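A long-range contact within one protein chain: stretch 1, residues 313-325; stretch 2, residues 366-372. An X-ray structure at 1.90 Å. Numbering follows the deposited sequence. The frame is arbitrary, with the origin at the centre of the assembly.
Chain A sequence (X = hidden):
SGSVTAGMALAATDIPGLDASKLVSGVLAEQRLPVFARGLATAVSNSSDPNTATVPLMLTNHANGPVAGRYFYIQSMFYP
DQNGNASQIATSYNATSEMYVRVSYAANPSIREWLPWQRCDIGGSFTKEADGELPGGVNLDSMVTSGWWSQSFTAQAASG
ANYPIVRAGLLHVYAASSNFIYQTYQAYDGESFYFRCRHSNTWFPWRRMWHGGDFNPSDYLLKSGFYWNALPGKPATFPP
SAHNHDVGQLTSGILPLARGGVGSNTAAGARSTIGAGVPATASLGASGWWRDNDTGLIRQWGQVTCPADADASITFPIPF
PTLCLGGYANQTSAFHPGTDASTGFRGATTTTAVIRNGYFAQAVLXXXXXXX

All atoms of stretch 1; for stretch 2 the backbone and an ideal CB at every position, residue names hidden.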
# COMPACT_ATOMS: atom_id res chain seq x y z
N SER A 313 23.32 59.17 84.72
CA SER A 313 22.91 57.93 84.07
C SER A 313 22.50 58.20 82.63
O SER A 313 21.96 59.26 82.30
CB SER A 313 21.73 57.31 84.83
OG SER A 313 22.13 56.89 86.11
N ILE A 314 22.78 57.23 81.76
CA ILE A 314 22.33 57.32 80.38
C ILE A 314 21.48 56.10 80.06
O ILE A 314 21.61 55.04 80.68
CB ILE A 314 23.48 57.44 79.35
CG1 ILE A 314 24.41 56.23 79.43
CG2 ILE A 314 24.25 58.76 79.55
CD1 ILE A 314 25.36 56.08 78.22
N THR A 315 20.61 56.26 79.08
CA THR A 315 19.82 55.17 78.52
C THR A 315 20.18 55.02 77.06
O THR A 315 20.16 56.01 76.30
CB THR A 315 18.31 55.43 78.69
OG1 THR A 315 18.00 55.56 80.08
CG2 THR A 315 17.51 54.27 78.09
N PHE A 316 20.53 53.80 76.66
CA PHE A 316 20.96 53.55 75.30
C PHE A 316 19.81 53.77 74.33
O PHE A 316 18.67 53.41 74.64
CB PHE A 316 21.48 52.12 75.17
CG PHE A 316 22.65 51.81 76.06
CD1 PHE A 316 23.73 52.68 76.15
CD2 PHE A 316 22.67 50.66 76.81
CE1 PHE A 316 24.80 52.37 76.96
CE2 PHE A 316 23.73 50.36 77.62
CZ PHE A 316 24.81 51.20 77.69
N PRO A 317 20.09 54.32 73.14
CA PRO A 317 19.02 54.48 72.14
C PRO A 317 18.18 53.23 71.90
O PRO A 317 16.95 53.34 71.79
CB PRO A 317 19.80 54.90 70.88
CG PRO A 317 20.99 55.66 71.43
CD PRO A 317 21.36 54.96 72.71
N ILE A 318 18.81 52.06 71.80
CA ILE A 318 18.09 50.79 71.82
C ILE A 318 18.73 49.89 72.87
O ILE A 318 19.93 50.03 73.18
CB ILE A 318 18.10 50.09 70.45
CG1 ILE A 318 19.55 49.84 69.99
CG2 ILE A 318 17.34 50.92 69.43
CD1 ILE A 318 19.63 49.04 68.68
N PRO A 319 17.99 48.95 73.41
CA PRO A 319 18.59 47.99 74.34
C PRO A 319 19.56 47.08 73.61
O PRO A 319 19.32 46.67 72.47
CB PRO A 319 17.39 47.19 74.87
CG PRO A 319 16.19 47.97 74.49
CD PRO A 319 16.54 48.70 73.24
N PHE A 320 20.66 46.76 74.29
CA PHE A 320 21.52 45.69 73.81
C PHE A 320 20.79 44.36 74.01
O PHE A 320 20.24 44.12 75.09
CB PHE A 320 22.85 45.68 74.56
CG PHE A 320 23.78 46.79 74.16
CD1 PHE A 320 24.46 46.76 72.94
CD2 PHE A 320 24.03 47.86 75.03
CE1 PHE A 320 25.34 47.77 72.58
CE2 PHE A 320 24.91 48.89 74.67
CZ PHE A 320 25.56 48.84 73.46
N PRO A 321 20.71 43.51 72.98
CA PRO A 321 19.97 42.25 73.15
C PRO A 321 20.50 41.38 74.28
O PRO A 321 19.70 40.73 74.97
CB PRO A 321 20.14 41.57 71.78
CG PRO A 321 20.25 42.70 70.84
CD PRO A 321 21.03 43.78 71.56
N THR A 322 21.81 41.35 74.51
CA THR A 322 22.40 40.49 75.52
C THR A 322 23.25 41.26 76.53
O THR A 322 23.02 41.13 77.73
CB THR A 322 23.23 39.40 74.84
OG1 THR A 322 22.39 38.63 73.98
CG2 THR A 322 23.84 38.47 75.86
N LEU A 323 24.24 42.03 76.09
CA LEU A 323 25.04 42.77 77.05
C LEU A 323 25.80 43.90 76.37
O LEU A 323 26.08 43.87 75.18
CB LEU A 323 26.04 41.86 77.78
CG LEU A 323 27.37 41.56 77.10
CD1 LEU A 323 28.27 40.76 78.02
CD2 LEU A 323 27.15 40.80 75.80
N CYS A 324 26.13 44.92 77.17
CA CYS A 324 27.05 45.96 76.75
C CYS A 324 28.47 45.47 76.99
O CYS A 324 28.78 44.97 78.07
CB CYS A 324 26.77 47.24 77.52
SG CYS A 324 27.97 48.51 77.23
N LEU A 325 29.33 45.59 75.97
CA LEU A 325 30.70 45.11 76.07
C LEU A 325 31.70 46.17 76.53
O LEU A 325 32.80 45.83 76.98
CB LEU A 325 31.16 44.55 74.73
CG LEU A 325 30.53 43.20 74.35
CD1 LEU A 325 30.91 42.83 72.92
CD2 LEU A 325 30.94 42.11 75.33
N UNK A 366 29.89 63.53 75.85
CA UNK A 366 29.42 62.56 74.87
C UNK A 366 29.95 61.19 75.25
O UNK A 366 30.86 61.05 76.08
CB UNK A 366 29.86 62.94 73.45
N UNK A 367 29.34 60.16 74.66
CA UNK A 367 29.70 58.80 74.99
C UNK A 367 29.46 57.87 73.81
O UNK A 367 28.66 58.16 72.91
CB UNK A 367 28.91 58.32 76.21
N UNK A 368 30.18 56.75 73.82
CA UNK A 368 29.96 55.65 72.89
C UNK A 368 29.95 54.35 73.68
O UNK A 368 30.64 54.21 74.70
CB UNK A 368 31.03 55.62 71.80
N UNK A 369 29.17 53.39 73.20
CA UNK A 369 29.09 52.08 73.82
C UNK A 369 28.94 51.04 72.73
O UNK A 369 28.46 51.34 71.64
CB UNK A 369 27.93 52.00 74.82
N UNK A 370 29.39 49.81 73.02
CA UNK A 370 29.27 48.73 72.05
C UNK A 370 28.89 47.45 72.78
O UNK A 370 29.12 47.30 73.98
CB UNK A 370 30.57 48.55 71.27
N UNK A 371 28.28 46.53 72.04
CA UNK A 371 27.82 45.30 72.65
C UNK A 371 27.11 44.40 71.66
O UNK A 371 27.36 44.48 70.45
CB UNK A 371 26.89 45.61 73.83
N UNK A 372 26.22 43.56 72.16
CA UNK A 372 25.54 42.60 71.30
C UNK A 372 24.22 42.20 71.94
O UNK A 372 23.89 42.64 73.05
OXT UNK A 372 23.46 41.44 71.34
CB UNK A 372 26.42 41.37 71.05

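Position 366 has nothing of stretch 1 within 5.5 Å of its ideal CB, so this contact sets no preference there. The residue is Ser 366, whose hydroxyl is hydrogen-bonded elsewhere in the structure.

At position 367 the CA-to-CB bond points toward stretch 1, yet the ideal CB is still 4.7 Å from Ile 314 CD1. The space beyond is lined by Ile 314, Phe 316 and Pro 317, an apolar setting that would suit a long aliphatic or an aromatic side chain. It holds Trp 367, with chi1 in p. Ile 314 CD1 lies over one face of the indole, 3.3 Å from Trp 367 CE2, in a CH-pi contact with the five-membered ring. Phe 316 directs its edge toward the face of the indole, with the planes at 61°, and Pro 317 CD meets the ring edge 3.7 Å from Trp 367 CH2.

Position 368 points away, as alternation along a strand requires, and stretch 1 leaves the choice open. It is Glu 368, its carboxylate hydrogen-bonded elsewhere in the structure.

Position 369 faces stretch 1 again, but at close quarters: its ideal CB is already 3.8 Å from Phe 316 CE1 and 4.2 Å from both Phe 320 CZ and Cys 324 SG. A small apolar side chain fits best. Ala 369 fills the site, its methyl touching all three side chains.

At position 370 CA-to-CB points away, while the backbone O of 370 accepts a hydrogen bond from Leu 325 N, 2.6 Å away, which any residue could supply. A side chain long enough to return could pack on Leu 325, so a large apolar or aromatic group is plausible. Phe 370 does this: its CE2 lies 3.4 Å from Leu 325 CB, and the backbone of Leu 325 sits over one ring face.

Position 371 forms a non-hydrogen-bonded antiparallel pair with Cys 324, and its phi/psi of 178/-154 is readily adopted by glycine. An ideal CB would lie 2.4 Å from Leu 323 O and 2.8 Å from Phe 320 CD1, both clashes. Only glycine suits, and Gly 371 lets its CA approach Leu 323 O to 3.4 Å in a CA-H...O contact.

Position 372 ends the chain. N of 372 donates to Leu 323 O (3.0 Å), and O of 372 accepts from Thr 322 N (2.8 Å) and Leu 323 N (3.1 Å). Although CA-to-CB points away, a long, flexible side chain could reach back over Thr 322 and Leu 323. Arg 372 does so, with Leu 323 CD2 over one face of its guanidinium.

Stretch 2 (366-372) SWEAFGR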
# COMPACT_ATOMS: atom_id res chain seq x y z
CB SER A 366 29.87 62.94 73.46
OG SER A 366 31.28 63.01 73.38
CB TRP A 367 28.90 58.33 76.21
CG TRP A 367 27.42 58.30 76.00
CD1 TRP A 367 26.53 59.25 76.40
CD2 TRP A 367 26.67 57.29 75.34
NE1 TRP A 367 25.25 58.88 76.04
CE2 TRP A 367 25.31 57.68 75.37
CE3 TRP A 367 26.99 56.09 74.72
CZ2 TRP A 367 24.29 56.91 74.80
CZ3 TRP A 367 25.97 55.32 74.14
CH2 TRP A 367 24.65 55.74 74.19
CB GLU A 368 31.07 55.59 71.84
CG GLU A 368 30.80 56.35 70.58
CD GLU A 368 31.80 55.98 69.48
OE1 GLU A 368 32.93 56.52 69.49
OE2 GLU A 368 31.47 55.12 68.64
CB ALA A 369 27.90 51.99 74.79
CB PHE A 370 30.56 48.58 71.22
CG PHE A 370 31.76 48.18 72.02
CD1 PHE A 370 32.50 49.14 72.70
CD2 PHE A 370 32.16 46.85 72.08
CE1 PHE A 370 33.61 48.78 73.44
CE2 PHE A 370 33.27 46.47 72.82
CZ PHE A 370 34.00 47.44 73.50
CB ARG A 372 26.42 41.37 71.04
CG ARG A 372 26.73 40.55 72.29
CD ARG A 372 27.48 39.27 71.94
NE ARG A 372 28.09 38.65 73.12
CZ ARG A 372 27.51 37.68 73.83
NH1 ARG A 372 26.31 37.23 73.49
NH2 ARG A 372 28.14 37.17 74.88
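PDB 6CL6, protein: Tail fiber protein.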